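Local coordinates for protein putative oxidoreductase (Bacteroides fragilis NCTC 9343, PDB 3FHL) that probably acts as an oxidoreductase of the Gfo/Idh/MocA family, with a Rossmann domain expected to bind a nicotinamide dinucleotide cofactor, at residues E80-A85 with E106-L111; V94-T99 with Q329-V334; R55-L60 with I69-P74; E32-V37 with P64-I69; G116-V121 with E316-G321. One frame throughout, in Å; residues are numbered along the deposited sequence.

Contact 1 of 5, residues E80-A85 with E106-L111; sequences EYAGMA and EELIAL
Leu108 spreads its two methyls over the small residues of the facing helix: CD1 lies 3.8 Å from CB of Ala82, and CD2 lies 3.7 Å from CA of Gly83. The two segments belong to helices 78-87 and 102-115, consecutive helices packed against the parallel sheet of the Rossmann fold, separated in sequence by strand 91-95. Between the short segments the axes run almost parallel, with 12° between their directions and a closest approach of 10.4 Å. That spacing is bridged mainly from one side, since 80-85 offers an alanine methyl and bare glycine backbone while 106-111 supplies two leucines. At Gly83 the backbone itself forms the contact surface, and its CA approaches that of Leu108 to 6.4 Å. The leucine branches at CG, which stands opposite the carbonyl carbon (chi1 -71°), and one fork goes to each small residue. Beneath this layer Ala82 rests on Val94 of the sheet, and Leu108 also meets Phe98 and Thr99 in the loop after that strand. One turn further along, Leu111 swings CG to the far side from its own N (chi1 178°), and its CD2 ends 4.2 Å from the carbonyl O of Gly83.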
# COMPACT_ATOMS: atom_id res chain seq x y z
N GLU C 80 -9.66 24.53 28.08
CA GLU C 80 -10.03 25.25 29.30
C GLU C 80 -9.43 24.56 30.52
O GLU C 80 -8.82 25.21 31.37
CB GLU C 80 -11.56 25.34 29.45
CG GLU C 80 -12.05 26.23 30.60
CD GLU C 80 -13.52 26.01 30.99
OE1 GLU C 80 -14.32 25.52 30.17
OE2 GLU C 80 -13.88 26.35 32.14
N TYR C 81 -9.58 23.24 30.57
CA TYR C 81 -9.15 22.43 31.70
C TYR C 81 -7.63 22.36 31.86
O TYR C 81 -7.11 22.47 32.98
CB TYR C 81 -9.77 21.03 31.62
CG TYR C 81 -11.20 20.95 32.14
CD1 TYR C 81 -12.03 22.09 32.17
CD2 TYR C 81 -11.73 19.74 32.58
CE1 TYR C 81 -13.34 22.02 32.64
CE2 TYR C 81 -13.06 19.66 33.06
CZ TYR C 81 -13.85 20.80 33.08
OH TYR C 81 -15.15 20.73 33.55
N ALA C 82 -6.91 22.22 30.74
CA ALA C 82 -5.44 22.23 30.76
C ALA C 82 -4.91 23.61 31.14
O ALA C 82 -3.88 23.70 31.81
CB ALA C 82 -4.85 21.79 29.43
N GLY C 83 -5.60 24.66 30.69
CA GLY C 83 -5.23 26.04 31.03
C GLY C 83 -5.40 26.35 32.51
O GLY C 83 -4.53 26.97 33.12
N MET C 84 -6.53 25.90 33.08
CA MET C 84 -6.82 26.06 34.51
C MET C 84 -5.77 25.35 35.36
O MET C 84 -5.30 25.91 36.35
CB MET C 84 -8.18 25.47 34.85
CG MET C 84 -9.37 26.41 34.69
SD MET C 84 -10.89 25.52 35.13
CE MET C 84 -10.57 25.07 36.84
N ALA C 85 -5.41 24.13 34.95
CA ALA C 85 -4.41 23.33 35.66
C ALA C 85 -3.02 23.96 35.62
O ALA C 85 -2.31 23.95 36.63
CB ALA C 85 -4.39 21.90 35.13
N GLU C 106 -0.92 26.25 20.78
CA GLU C 106 0.29 27.08 20.86
C GLU C 106 0.28 27.97 22.11
O GLU C 106 1.33 28.18 22.73
CB GLU C 106 0.48 27.92 19.59
CG GLU C 106 0.83 27.08 18.36
CD GLU C 106 0.93 27.88 17.07
OE1 GLU C 106 0.22 28.90 16.92
OE2 GLU C 106 1.72 27.47 16.19
N GLU C 107 -0.90 28.46 22.49
CA GLU C 107 -1.08 29.26 23.71
C GLU C 107 -0.74 28.47 24.99
O GLU C 107 -0.04 28.98 25.87
CB GLU C 107 -2.51 29.80 23.79
CG GLU C 107 -2.73 30.80 24.92
CD GLU C 107 -4.20 31.06 25.20
OE1 GLU C 107 -5.03 30.82 24.30
OE2 GLU C 107 -4.52 31.50 26.33
N LEU C 108 -1.25 27.25 25.08
CA LEU C 108 -0.99 26.37 26.22
C LEU C 108 0.48 26.02 26.37
O LEU C 108 1.01 26.02 27.49
CB LEU C 108 -1.83 25.10 26.13
CG LEU C 108 -3.33 25.25 26.37
CD1 LEU C 108 -3.99 23.89 26.38
CD2 LEU C 108 -3.60 26.00 27.67
N ILE C 109 1.13 25.73 25.24
CA ILE C 109 2.55 25.37 25.21
C ILE C 109 3.41 26.53 25.72
O ILE C 109 4.31 26.32 26.54
CB ILE C 109 2.98 24.90 23.78
CG1 ILE C 109 2.41 23.50 23.49
CG2 ILE C 109 4.51 24.91 23.61
CD1 ILE C 109 2.47 23.07 22.03
N ALA C 110 3.11 27.75 25.27
CA ALA C 110 3.80 28.96 25.74
C ALA C 110 3.56 29.26 27.23
O ALA C 110 4.49 29.66 27.92
CB ALA C 110 3.42 30.14 24.88
N LEU C 111 2.33 29.06 27.70
CA LEU C 111 2.01 29.23 29.12
C LEU C 111 2.79 28.24 30.00
O LEU C 111 3.43 28.65 30.97
CB LEU C 111 0.50 29.09 29.36
CG LEU C 111 -0.04 29.17 30.79
CD1 LEU C 111 0.15 30.56 31.41
CD2 LEU C 111 -1.52 28.78 30.83

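Contact 2 of 5, residues V94-T99 with Q329-V334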
# COMPACT_ATOMS: atom_id res chain seq x y z
N VAL C 94 -2.51 15.99 28.78
CA VAL C 94 -3.78 16.09 28.05
C VAL C 94 -3.95 14.92 27.09
O VAL C 94 -3.02 14.54 26.36
CB VAL C 94 -3.94 17.40 27.25
CG1 VAL C 94 -5.42 17.69 26.97
CG2 VAL C 94 -3.30 18.58 27.96
N GLU C 95 -5.14 14.35 27.10
CA GLU C 95 -5.53 13.39 26.09
C GLU C 95 -5.90 14.08 24.80
O GLU C 95 -6.34 15.24 24.80
CB GLU C 95 -6.72 12.58 26.57
CG GLU C 95 -6.30 11.38 27.34
CD GLU C 95 -7.34 10.29 27.33
OE1 GLU C 95 -8.55 10.61 27.32
OE2 GLU C 95 -6.94 9.10 27.34
N LYS C 96 -5.71 13.37 23.69
CA LYS C 96 -6.25 13.78 22.39
C LYS C 96 -7.77 13.78 22.44
O LYS C 96 -8.36 12.84 22.98
CB LYS C 96 -5.77 12.85 21.28
CG LYS C 96 -4.29 13.00 20.95
CD LYS C 96 -3.73 11.70 20.38
CE LYS C 96 -4.46 11.29 19.10
NZ LYS C 96 -3.97 9.96 18.61
N PRO C 97 -8.42 14.82 21.89
CA PRO C 97 -7.82 15.98 21.21
C PRO C 97 -7.25 17.01 22.19
O PRO C 97 -7.94 17.41 23.14
CB PRO C 97 -8.99 16.58 20.41
CG PRO C 97 -10.18 15.67 20.67
CD PRO C 97 -9.88 14.91 21.91
N PHE C 98 -5.99 17.38 21.97
CA PHE C 98 -5.27 18.35 22.79
C PHE C 98 -6.09 19.63 22.96
O PHE C 98 -6.47 19.98 24.08
CB PHE C 98 -3.89 18.61 22.15
CG PHE C 98 -3.05 19.69 22.82
CD1 PHE C 98 -3.04 19.86 24.21
CD2 PHE C 98 -2.23 20.50 22.05
CE1 PHE C 98 -2.26 20.85 24.79
CE2 PHE C 98 -1.44 21.48 22.62
CZ PHE C 98 -1.45 21.66 23.99
N THR C 99 -6.37 20.32 21.85
CA THR C 99 -7.23 21.50 21.86
C THR C 99 -8.14 21.48 20.65
O THR C 99 -7.92 20.70 19.71
CB THR C 99 -6.42 22.80 21.81
OG1 THR C 99 -5.45 22.72 20.76
CG2 THR C 99 -5.72 23.07 23.13
N GLN C 329 3.88 19.77 21.65
CA GLN C 329 4.23 20.22 20.30
C GLN C 329 4.18 19.05 19.30
O GLN C 329 3.85 19.26 18.13
CB GLN C 329 5.62 20.87 20.28
CG GLN C 329 6.06 21.47 18.95
CD GLN C 329 5.19 22.62 18.50
OE1 GLN C 329 4.91 23.54 19.28
NE2 GLN C 329 4.76 22.60 17.24
N ASP C 330 4.47 17.84 19.77
CA ASP C 330 4.39 16.63 18.93
C ASP C 330 3.01 16.46 18.29
O ASP C 330 2.94 16.13 17.11
CB ASP C 330 4.78 15.37 19.71
CG ASP C 330 6.28 15.27 19.96
OD1 ASP C 330 7.06 16.10 19.45
OD2 ASP C 330 6.68 14.33 20.68
N ILE C 331 1.93 16.69 19.04
CA ILE C 331 0.59 16.55 18.47
C ILE C 331 0.23 17.71 17.52
O ILE C 331 -0.55 17.52 16.60
CB ILE C 331 -0.52 16.28 19.53
CG1 ILE C 331 -1.73 15.57 18.92
CG2 ILE C 331 -1.00 17.54 20.19
CD1 ILE C 331 -1.45 14.19 18.33
N LEU C 332 0.81 18.89 17.74
CA LEU C 332 0.58 19.99 16.80
C LEU C 332 1.25 19.67 15.47
O LEU C 332 0.68 19.95 14.42
CB LEU C 332 1.10 21.32 17.35
CG LEU C 332 0.44 21.93 18.58
CD1 LEU C 332 0.81 23.39 18.60
CD2 LEU C 332 -1.09 21.78 18.59
N ASN C 333 2.44 19.07 15.54
CA ASN C 333 3.16 18.59 14.37
C ASN C 333 2.38 17.52 13.60
O ASN C 333 2.30 17.54 12.37
CB ASN C 333 4.53 18.05 14.78
CG ASN C 333 5.48 19.14 15.24
OD1 ASN C 333 5.18 20.34 15.12
ND2 ASN C 333 6.64 18.74 15.76
N VAL C 334 1.80 16.60 14.36
CA VAL C 334 0.96 15.54 13.80
C VAL C 334 -0.25 16.13 13.08
O VAL C 334 -0.54 15.74 11.95
CB VAL C 334 0.54 14.55 14.88
CG1 VAL C 334 -0.61 13.64 14.42
CG2 VAL C 334 1.74 13.74 15.28
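Ile331 meets two residues of the opposite loop with two different branches. Its CG2 methyl lies 3.7 Å from CB of Phe98 and equally close to CD2 of that ring, which it approaches obliquely. Its CD1 methyl instead reaches the aliphatic part of Lys96, 3.9 Å from CD. The split follows from chi1 of -156°, which turns CG1 away from the backbone N and leaves CG2 between N and the carbonyl carbon. Leu332 adds a third contact at the ring's rim: its CD2 stands 3.9 Å from CD2 of Phe98, close to the ring plane. One face of the same ring is occupied by CG2 of Thr99, 4.2 Å above the plane and over the centre, so neighbours bound the phenyl group both at a face and along an edge.

Further out, Lys96 bends at chi3 (60°) and carries NZ past the isoleucine to OG of Ser181. The peptide bond before Pro97 is cis, a feature of the Glu-Lys-Pro sequence well known in this family; Pro97 O accepts a hydrogen bond from ND1 of His78. The contact thus joins the loop after strand 91-95 of the Rossmann sheet to helix 328-347, with strand 119-122 and helix 102-115 also touching Phe98, and helix 180-191 beside Lys96.

Contact 3 of 5, residues R55-L60 with I69-P74; sequences RSFKEL and IVVNTP
Phe57 and Ile69 cross at a slant: the ring presents CE1 to the CG2 methyl of Ile69 at 3.7 Å, and the methyl comes in obliquely. The setting is the Rossmann fold, where the short helix 58-61 and the turn before it pack on one side of the parallel sheet, over strand 68-71. Phe57 CG is turned away from its own backbone N (chi1 -179°), which carries the ring out toward the strand, and its tip atom CZ also approaches CG2 of Val71, more loosely at 4.2 Å. Ile69 and Val71 therefore meet the neighbouring ring atoms CE1 and CZ, both from oblique directions, as expected for alternate residues of a strand whose intervening side chain, Val70, points away from the helix.

Leu60 also approaches Ile69 at a slant. The isoleucine's CG2 meets the ring and, more loosely, CD1 of Leu60 at 4.1 Å, while its extended CG1-CD1 arm (chi2 176°) runs to CB of the leucine. Outside the pair, Phe57 stacks on Tyr81 and touches Met84, so helix 78-87 shares this hydrophobic layer. The polar start of the turn is organised separately: Ser56 OG donates to the anti lone pair of Glu59 OE2 at 2.9 Å. At the end of the isoleucine arm, Ile69 CD1 lies 3.7 Å from Leu60 CB.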
# COMPACT_ATOMS: atom_id res chain seq x y z
N ARG C 55 -15.59 15.82 43.36
CA ARG C 55 -16.77 16.00 42.52
C ARG C 55 -16.58 16.99 41.38
O ARG C 55 -17.44 17.11 40.51
CB ARG C 55 -17.98 16.43 43.38
CG ARG C 55 -18.47 15.40 44.40
CD ARG C 55 -18.80 14.08 43.74
NE ARG C 55 -19.16 13.03 44.69
CZ ARG C 55 -19.23 11.73 44.38
NH1 ARG C 55 -18.94 11.32 43.15
NH2 ARG C 55 -19.57 10.84 45.31
N SER C 56 -15.46 17.72 41.39
CA SER C 56 -15.22 18.70 40.34
C SER C 56 -13.75 18.78 39.99
O SER C 56 -12.88 18.38 40.78
CB SER C 56 -15.74 20.09 40.74
OG SER C 56 -14.99 20.63 41.82
N PHE C 57 -13.49 19.32 38.80
CA PHE C 57 -12.15 19.49 38.28
C PHE C 57 -11.38 20.55 39.07
O PHE C 57 -10.18 20.39 39.31
CB PHE C 57 -12.19 19.88 36.79
CG PHE C 57 -10.83 20.04 36.18
CD1 PHE C 57 -10.00 18.94 35.98
CD2 PHE C 57 -10.36 21.30 35.82
CE1 PHE C 57 -8.74 19.10 35.42
CE2 PHE C 57 -9.11 21.46 35.27
CZ PHE C 57 -8.30 20.35 35.07
N LYS C 58 -12.08 21.62 39.45
CA LYS C 58 -11.52 22.69 40.28
C LYS C 58 -10.88 22.17 41.59
O LYS C 58 -9.87 22.70 42.05
CB LYS C 58 -12.60 23.73 40.60
CG LYS C 58 -12.07 25.09 41.05
CD LYS C 58 -13.17 25.94 41.70
CE LYS C 58 -13.74 26.98 40.74
NZ LYS C 58 -12.80 28.12 40.52
N GLU C 59 -11.45 21.10 42.15
CA GLU C 59 -10.89 20.46 43.34
C GLU C 59 -9.54 19.77 43.09
O GLU C 59 -8.81 19.46 44.04
CB GLU C 59 -11.90 19.48 43.95
CG GLU C 59 -13.04 20.19 44.65
CD GLU C 59 -14.16 19.25 45.05
OE1 GLU C 59 -14.06 18.61 46.12
OE2 GLU C 59 -15.13 19.14 44.28
N LEU C 60 -9.21 19.53 41.82
CA LEU C 60 -7.86 19.09 41.47
C LEU C 60 -6.94 20.26 41.37
O LEU C 60 -5.84 20.23 41.92
CB LEU C 60 -7.82 18.32 40.14
CG LEU C 60 -8.54 16.99 40.02
CD1 LEU C 60 -8.19 16.33 38.66
CD2 LEU C 60 -8.19 16.09 41.17
N ILE C 69 -1.75 16.68 36.93
CA ILE C 69 -3.14 16.46 36.55
C ILE C 69 -3.22 15.83 35.16
O ILE C 69 -2.59 16.31 34.22
CB ILE C 69 -3.98 17.77 36.62
CG1 ILE C 69 -4.14 18.22 38.08
CG2 ILE C 69 -5.38 17.58 36.00
CD1 ILE C 69 -4.86 19.56 38.24
N VAL C 70 -3.97 14.74 35.06
CA VAL C 70 -4.24 14.07 33.79
C VAL C 70 -5.60 14.52 33.28
O VAL C 70 -6.65 14.16 33.86
CB VAL C 70 -4.17 12.53 33.93
CG1 VAL C 70 -4.48 11.84 32.59
CG2 VAL C 70 -2.79 12.11 34.44
N VAL C 71 -5.59 15.31 32.20
CA VAL C 71 -6.82 15.85 31.60
C VAL C 71 -7.37 14.85 30.57
O VAL C 71 -6.89 14.76 29.43
CB VAL C 71 -6.56 17.28 31.01
CG1 VAL C 71 -7.80 17.86 30.29
CG2 VAL C 71 -6.12 18.24 32.12
N ASN C 72 -8.37 14.07 30.99
CA ASN C 72 -8.96 13.05 30.13
C ASN C 72 -10.49 13.14 30.12
O ASN C 72 -11.20 12.13 30.04
CB ASN C 72 -8.49 11.66 30.56
CG ASN C 72 -8.95 11.28 31.94
OD1 ASN C 72 -9.05 12.13 32.83
ND2 ASN C 72 -9.28 10.02 32.13
N THR C 73 -10.97 14.37 30.22
CA THR C 73 -12.40 14.71 30.24
C THR C 73 -12.95 14.79 28.80
O THR C 73 -12.17 14.60 27.85
CB THR C 73 -12.58 16.06 30.97
OG1 THR C 73 -11.56 16.98 30.55
CG2 THR C 73 -12.49 15.88 32.46
N PRO C 74 -14.28 15.04 28.61
CA PRO C 74 -14.80 15.21 27.23
C PRO C 74 -14.10 16.31 26.44
O PRO C 74 -13.66 17.31 27.01
CB PRO C 74 -16.27 15.59 27.46
CG PRO C 74 -16.62 14.95 28.75
CD PRO C 74 -15.38 15.13 29.60

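Contact 4 of 5, residues E32-V37 with P64-I69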
# COMPACT_ATOMS: atom_id res chain seq x y z
N GLU C 32 1.36 8.50 43.01
CA GLU C 32 0.21 8.16 43.81
C GLU C 32 -1.04 8.57 43.04
O GLU C 32 -1.18 9.74 42.65
CB GLU C 32 0.24 8.85 45.18
CG GLU C 32 -0.98 8.53 46.05
CD GLU C 32 -1.12 9.40 47.29
OE1 GLU C 32 -2.03 9.13 48.10
OE2 GLU C 32 -0.34 10.37 47.46
N LEU C 33 -1.93 7.61 42.79
CA LEU C 33 -3.25 7.91 42.26
C LEU C 33 -4.03 8.51 43.42
O LEU C 33 -4.73 7.80 44.16
CB LEU C 33 -3.95 6.67 41.68
CG LEU C 33 -5.31 6.85 40.99
CD1 LEU C 33 -5.29 7.83 39.79
CD2 LEU C 33 -5.90 5.50 40.57
N TYR C 34 -3.90 9.82 43.56
CA TYR C 34 -4.29 10.52 44.78
C TYR C 34 -5.76 10.92 44.73
O TYR C 34 -6.52 10.62 45.65
CB TYR C 34 -3.36 11.71 45.03
CG TYR C 34 -3.76 12.58 46.20
CD1 TYR C 34 -3.92 12.03 47.48
CD2 TYR C 34 -4.00 13.94 46.03
CE1 TYR C 34 -4.30 12.82 48.57
CE2 TYR C 34 -4.38 14.75 47.11
CZ TYR C 34 -4.53 14.18 48.37
OH TYR C 34 -4.91 14.97 49.44
N LYS C 35 -6.16 11.59 43.66
CA LYS C 35 -7.53 12.07 43.54
C LYS C 35 -8.17 11.78 42.18
O LYS C 35 -7.55 11.99 41.15
CB LYS C 35 -7.59 13.56 43.84
CG LYS C 35 -7.90 13.84 45.28
CD LYS C 35 -7.93 15.32 45.58
CE LYS C 35 -8.22 15.51 47.05
NZ LYS C 35 -7.91 16.87 47.56
N ILE C 36 -9.41 11.31 42.20
CA ILE C 36 -10.16 11.04 40.97
C ILE C 36 -11.45 11.85 40.95
O ILE C 36 -12.26 11.77 41.87
CB ILE C 36 -10.47 9.52 40.80
CG1 ILE C 36 -9.17 8.69 40.77
CG2 ILE C 36 -11.28 9.26 39.54
CD1 ILE C 36 -9.37 7.20 40.97
N VAL C 37 -11.64 12.65 39.90
CA VAL C 37 -12.92 13.31 39.67
C VAL C 37 -13.98 12.32 39.17
O VAL C 37 -13.85 11.71 38.10
CB VAL C 37 -12.83 14.47 38.68
CG1 VAL C 37 -14.17 15.20 38.56
CG2 VAL C 37 -11.75 15.44 39.08
N PRO C 64 -3.33 21.95 46.81
CA PRO C 64 -1.93 22.41 46.89
C PRO C 64 -0.90 21.28 46.94
O PRO C 64 0.29 21.53 46.81
CB PRO C 64 -1.90 23.19 48.22
CG PRO C 64 -2.93 22.52 49.05
CD PRO C 64 -4.04 22.17 48.08
N GLU C 65 -1.37 20.05 47.14
CA GLU C 65 -0.48 18.89 47.20
C GLU C 65 -0.40 18.10 45.88
O GLU C 65 0.34 17.14 45.79
CB GLU C 65 -0.87 17.98 48.36
CG GLU C 65 -0.89 18.70 49.72
CD GLU C 65 -1.20 17.78 50.89
OE1 GLU C 65 -0.48 17.87 51.91
OE2 GLU C 65 -2.14 16.97 50.80
N ILE C 66 -1.16 18.51 44.85
CA ILE C 66 -1.11 17.78 43.57
C ILE C 66 0.03 18.28 42.67
O ILE C 66 0.18 19.49 42.48
CB ILE C 66 -2.49 17.74 42.85
CG1 ILE C 66 -3.42 16.74 43.56
CG2 ILE C 66 -2.34 17.34 41.36
CD1 ILE C 66 -4.90 16.76 43.08
N ASP C 67 0.85 17.35 42.19
CA ASP C 67 1.97 17.67 41.29
C ASP C 67 1.54 17.60 39.83
O ASP C 67 2.03 18.35 38.99
CB ASP C 67 3.12 16.67 41.51
CG ASP C 67 3.66 16.69 42.93
OD1 ASP C 67 4.07 17.78 43.40
OD2 ASP C 67 3.70 15.62 43.58
N LEU C 68 0.64 16.66 39.54
CA LEU C 68 0.29 16.30 38.16
C LEU C 68 -1.20 16.08 37.98
O LEU C 68 -1.84 15.38 38.77
CB LEU C 68 1.07 15.06 37.70
CG LEU C 68 0.80 14.44 36.31
CD1 LEU C 68 1.30 15.35 35.21
CD2 LEU C 68 1.44 13.06 36.18
N ILE C 69 -1.75 16.68 36.93
CA ILE C 69 -3.14 16.46 36.55
C ILE C 69 -3.22 15.83 35.16
O ILE C 69 -2.59 16.31 34.22
CB ILE C 69 -3.98 17.77 36.62
CG1 ILE C 69 -4.14 18.22 38.08
CG2 ILE C 69 -5.38 17.58 36.00
CD1 ILE C 69 -4.86 19.56 38.24
O HOH W 1 -4.51 17.36 49.42
O HOH W 2 -2.59 14.14 51.09
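The ring of Tyr34 meets Ile66 at its edge: CG1 of the isoleucine lies near the ring plane, 3.8 Å from CD2. One face of the ring carries CG of its chain neighbour Lys35, 3.9 Å above the plane and displaced toward the rim, and Lys7 makes a cation-pi contact with the ring. The carboxylate of Glu65 is turned 67° from the ring plane, and its OE2 stands 3.7 Å from Tyr34 OH, too far for a direct bond. Two waters lie in the gap. One donates to Glu65 OE2 at 2.9 Å and binds Tyr34 OH only weakly; the other lies 2.8 Å from Glu65 OE2, but its very short distance to the hydroxyl makes its bonding doubtful.

Both segments belong to the Rossmann domain. Strand 31-37 lies beside strand 6-10, which separates it from strand 68-71 in the parallel sheet; the two strands are not neighbours, and the contact is made by the loop that leads into 68-71. Tyr34 gets there with CG opposite its backbone N (chi1 175°).

Ile66 CD1 also reaches CD of Lys35, at 4.2 Å, beside a lysine chain extended beyond CG. That chain ends in a salt bridge from NZ to Asp63, whose OD1 accepts a hydrogen bond from the backbone N of Glu65; Leu60 lies against both Lys35 and Ile66.

Contact 5 of 5, residues G116-V121 with E316-G321; sequences GLMLSV and EHLCLG
His317 is the first residue of 316-321 to meet the other segment, its CD2 lying 3.7 Å from CG of Met118. The contact brings the lead-in to the last strand of the parallel Rossmann sheet, 119-122, against the final turns of helix 309-320, which lies far along the chain in the C-terminal alpha/beta domain. The imidazole reaches across because its CG is opposite the backbone N (chi1 176°). Met118 crosses it obliquely, and the thioether sulfur is 4.8 Å from the ring centroid, 72° off the ring normal; this sulfur-aromatic approach is slanted, well away from a position above the ring. On its far side the imidazole is tethered by ND1, which hydrogen-bonds to the carbonyl of Gln322 just after the helix, a link that should restrict rotation of the ring while CD2 and NE2 lie nearest the methionine CG.

Leu318 follows, with its side chain at about a right angle to that of Met118. Its CD2 methyl meets the base of the methionine, so Leu318 takes CB and His317 takes CG, while SD lies near both.

Leu324 and Ile314 also touch Met118, and its backbone N is held by Asn91 OD1. From CB, which lies 3.9 Å from CD2 of Leu318, the methionine runs out to a bend at chi3 (71°) that sets the direction of CE.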
# COMPACT_ATOMS: atom_id res chain seq x y z
N GLY C 116 7.46 27.20 33.60
CA GLY C 116 8.35 26.06 33.84
C GLY C 116 7.63 24.77 34.20
O GLY C 116 8.11 23.97 35.01
N LEU C 117 6.45 24.57 33.61
CA LEU C 117 5.61 23.41 33.88
C LEU C 117 5.62 22.45 32.69
O LEU C 117 5.73 22.88 31.54
CB LEU C 117 4.18 23.85 34.20
CG LEU C 117 3.98 24.75 35.43
CD1 LEU C 117 2.55 25.25 35.49
CD2 LEU C 117 4.36 24.01 36.71
N MET C 118 5.52 21.15 32.98
CA MET C 118 5.41 20.11 31.94
C MET C 118 4.03 20.14 31.29
O MET C 118 3.01 20.19 31.98
CB MET C 118 5.68 18.72 32.54
CG MET C 118 5.80 17.56 31.49
SD MET C 118 5.58 15.91 32.20
CE MET C 118 3.84 15.96 32.54
N LEU C 119 4.00 20.13 29.96
CA LEU C 119 2.75 19.92 29.22
C LEU C 119 2.94 18.79 28.21
O LEU C 119 3.65 18.94 27.21
CB LEU C 119 2.28 21.19 28.51
CG LEU C 119 0.97 21.13 27.72
CD1 LEU C 119 -0.21 20.74 28.60
CD2 LEU C 119 0.73 22.47 27.03
N SER C 120 2.30 17.66 28.50
CA SER C 120 2.40 16.43 27.71
C SER C 120 1.08 16.11 27.03
O SER C 120 0.01 16.40 27.58
CB SER C 120 2.80 15.26 28.63
OG SER C 120 2.79 14.00 27.97
N VAL C 121 1.15 15.53 25.83
CA VAL C 121 -0.03 14.95 25.20
C VAL C 121 0.12 13.43 25.14
O VAL C 121 1.15 12.92 24.70
CB VAL C 121 -0.36 15.58 23.82
CG1 VAL C 121 -1.49 14.81 23.12
CG2 VAL C 121 -0.82 17.02 24.01
N GLU C 316 10.72 10.13 35.03
CA GLU C 316 12.14 10.38 34.71
C GLU C 316 12.39 11.81 34.28
O GLU C 316 13.44 12.36 34.55
CB GLU C 316 12.66 9.37 33.69
CG GLU C 316 12.77 7.97 34.28
CD GLU C 316 13.45 6.97 33.38
OE1 GLU C 316 14.06 7.38 32.37
OE2 GLU C 316 13.36 5.77 33.69
N HIS C 317 11.41 12.42 33.64
CA HIS C 317 11.47 13.81 33.27
C HIS C 317 11.38 14.75 34.47
O HIS C 317 12.23 15.64 34.62
CB HIS C 317 10.35 14.13 32.28
CG HIS C 317 10.28 15.58 31.91
ND1 HIS C 317 11.30 16.23 31.26
CD2 HIS C 317 9.30 16.49 32.09
CE1 HIS C 317 10.95 17.49 31.05
NE2 HIS C 317 9.74 17.68 31.54
N LEU C 318 10.35 14.56 35.28
CA LEU C 318 10.05 15.47 36.39
C LEU C 318 11.00 15.30 37.58
O LEU C 318 11.35 16.27 38.25
CB LEU C 318 8.60 15.27 36.86
CG LEU C 318 7.47 15.73 35.94
CD1 LEU C 318 6.16 15.29 36.55
CD2 LEU C 318 7.48 17.24 35.69
N CYS C 319 11.42 14.06 37.83
CA CYS C 319 12.23 13.74 38.99
C CYS C 319 13.72 13.52 38.70
O CYS C 319 14.53 13.70 39.60
CB CYS C 319 11.66 12.53 39.72
SG CYS C 319 10.00 12.82 40.36
N LEU C 320 14.07 13.12 37.47
CA LEU C 320 15.47 12.85 37.14
C LEU C 320 16.03 13.70 35.99
O LEU C 320 17.13 13.43 35.50
CB LEU C 320 15.69 11.36 36.85
CG LEU C 320 15.28 10.31 37.89
CD1 LEU C 320 15.45 8.90 37.34
CD2 LEU C 320 16.07 10.47 39.18
N GLY C 321 15.26 14.71 35.58
CA GLY C 321 15.67 15.65 34.52
C GLY C 321 15.86 15.08 33.11
O GLY C 321 16.52 15.71 32.28

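How the contacts relate
Contacts 4, 3 and 5 are spread across the Rossmann sheet, with contact 1 in the helices packed on it, while contacts 2 and 5 tie it to the C-terminal alpha/beta domain. Contacts 3 and 4 are the closest pair, with centres about 10 Å apart; they share Ile69, and Leu60 of contact 3 packs on Lys35 and Val37. Contact 1 reaches contact 3 through Ala85 CB, 3.9 Å from Ile69 CD1, and contact 2 through Leu108 CD1, 3.8 Å from Thr99 CG2. Val94 N lies 2.8 Å from Ser120 O, a probable strand-to-strand hydrogen bond between contacts 2 and 5. No cofactor is present; contact 2 includes the Glu-Lys-Pro sequence, which in relatives lies near the nicotinamide site.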